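Hypothetical protein XAC2396 (Xanthomonas axonopodis pv. citri, PDB 2G3W) is of unknown function but has a compact fold built around a variation of the PD-(D/E)XK nuclease motif. Local coordinates at residues E160-A165 with S169-P174. Numbering follows the deposited sequence.
Sequences EVQMLA and SVTLTP
Residues 160-165 and 169-172 run antiparallel, their axes 4.8 Å apart at closest approach and 172° between their directions, with Val-161 paired to Leu-172 and Met-163 to Val-170 by backbone hydrogen bonds. They form a beta hairpin within the mixed sheet of the YaeQ fold. Strand 149-157 lies on the other side of 160-165, where Gln-162 and Leu-164 form backbone hydrogen bonds with Ile-155 and Asp-153, respectively. Three of the four backbone bonds between the segments are short and straight. The fourth, from Val-170 N to Met-163 O, is longer at 3.2 Å.

Val-161, Met-163, Val-170 and Leu-172 share the buried face of the hairpin. The side chains of Val-161 and Leu-172 run alongside each other in the same direction. Val-161 CG1 is tucked between N and C of its own backbone (chi1 56°), which brings it to 3.8 Å from Leu-172 CG. Val-161 CG1 also lies 3.9 Å from Pro-174 CD, on the proline ring. Helices 37-49 and 136-143 pack against this face: Val-161 and Met-163 touch Leu-45, while Val-170 and Leu-172 touch Ala-138.

Glu-160 passes Thr-171 at an angle, its CG 3.6 Å from the methyl CG2. The opposite face of the strands carries Gln-162, Leu-164, Ser-169 and Thr-171. Gln-162 CG lies 3.6 Å from Thr-171 OG1. The Gln-162 chain is fully extended and runs diagonally past its direct partner Thr-171 to Ser-169. Leu-164 CD1 packs on Ser-169 CB at 3.8 Å. Gln-162 NE2 donates to Ser-169 OG at 3.0 Å, a nearly straight bond with the hydroxyl oxygen only 7° out of the amide plane.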
# COMPACT_ATOMS: atom_id res chain seq x y z
N GLU A 160 -2.41 10.05 -4.02
CA GLU A 160 -1.56 11.22 -4.16
C GLU A 160 -2.21 12.42 -3.45
O GLU A 160 -3.43 12.61 -3.53
CB GLU A 160 -1.36 11.51 -5.64
CG GLU A 160 -0.58 12.73 -5.94
CD GLU A 160 -0.36 12.93 -7.41
OE1 GLU A 160 -1.30 13.39 -8.11
OE2 GLU A 160 0.76 12.67 -7.87
N VAL A 161 -1.40 13.21 -2.77
CA VAL A 161 -1.92 14.37 -2.05
C VAL A 161 -1.24 15.64 -2.53
O VAL A 161 -0.02 15.68 -2.66
CB VAL A 161 -1.83 14.19 -0.48
CG1 VAL A 161 -0.43 13.89 -0.04
CG2 VAL A 161 -2.42 15.41 0.28
N GLN A 162 -2.05 16.65 -2.83
CA GLN A 162 -1.59 18.00 -3.13
C GLN A 162 -2.08 18.98 -2.06
O GLN A 162 -3.25 19.00 -1.70
CB GLN A 162 -2.07 18.49 -4.52
CG GLN A 162 -1.56 19.91 -4.85
CD GLN A 162 -1.99 20.47 -6.20
OE1 GLN A 162 -2.86 19.92 -6.89
NE2 GLN A 162 -1.39 21.59 -6.58
N MSE A 163 -1.14 19.79 -1.56
CA MSE A 163 -1.43 20.84 -0.62
C MSE A 163 -1.21 22.15 -1.35
O MSE A 163 -0.05 22.54 -1.61
CB MSE A 163 -0.50 20.72 0.57
CG MSE A 163 -0.80 19.51 1.44
SE MSE A 163 -2.04 19.97 2.85
CE MSE A 163 -0.76 20.86 3.93
N LEU A 164 -2.31 22.80 -1.71
CA LEU A 164 -2.24 23.98 -2.55
C LEU A 164 -2.69 25.28 -1.85
O LEU A 164 -3.81 25.39 -1.36
CB LEU A 164 -3.04 23.75 -3.84
CG LEU A 164 -3.19 24.98 -4.75
CD1 LEU A 164 -1.88 25.28 -5.46
CD2 LEU A 164 -4.32 24.76 -5.73
N ALA A 165 -1.79 26.25 -1.81
CA ALA A 165 -2.07 27.56 -1.25
C ALA A 165 -1.74 28.61 -2.32
O ALA A 165 -1.07 28.30 -3.30
CB ALA A 165 -1.25 27.78 -0.01
N SER A 169 2.93 25.30 -3.61
CA SER A 169 2.30 23.99 -3.62
C SER A 169 3.34 22.91 -3.38
O SER A 169 4.53 23.08 -3.67
CB SER A 169 1.58 23.76 -4.95
OG SER A 169 0.87 22.53 -4.92
N VAL A 170 2.88 21.80 -2.80
CA VAL A 170 3.66 20.58 -2.63
C VAL A 170 2.73 19.41 -2.91
O VAL A 170 1.61 19.38 -2.39
CB VAL A 170 4.21 20.43 -1.18
CG1 VAL A 170 4.97 19.07 -1.00
CG2 VAL A 170 5.08 21.62 -0.80
N THR A 171 3.20 18.48 -3.75
CA THR A 171 2.50 17.23 -4.05
C THR A 171 3.39 16.06 -3.68
O THR A 171 4.59 16.04 -3.99
CB THR A 171 2.09 17.11 -5.57
OG1 THR A 171 1.41 18.29 -5.98
CG2 THR A 171 1.17 15.93 -5.82
N LEU A 172 2.80 15.11 -3.00
CA LEU A 172 3.50 13.88 -2.59
C LEU A 172 2.56 12.67 -2.55
O LEU A 172 1.35 12.82 -2.45
CB LEU A 172 4.16 14.08 -1.24
CG LEU A 172 3.30 14.29 0.00
CD1 LEU A 172 4.10 13.89 1.22
CD2 LEU A 172 2.88 15.74 0.14
N THR A 173 3.15 11.48 -2.64
CA THR A 173 2.42 10.23 -2.59
C THR A 173 2.89 9.47 -1.37
O THR A 173 4.02 8.95 -1.36
CB THR A 173 2.75 9.40 -3.79
OG1 THR A 173 2.45 10.16 -4.96
CG2 THR A 173 1.94 8.07 -3.80
N PRO A 174 2.06 9.45 -0.31
CA PRO A 174 2.45 8.73 0.90
C PRO A 174 2.68 7.26 0.62
O PRO A 174 1.96 6.66 -0.19
CB PRO A 174 1.28 8.94 1.84
CG PRO A 174 0.64 10.28 1.32
CD PRO A 174 0.76 10.13 -0.16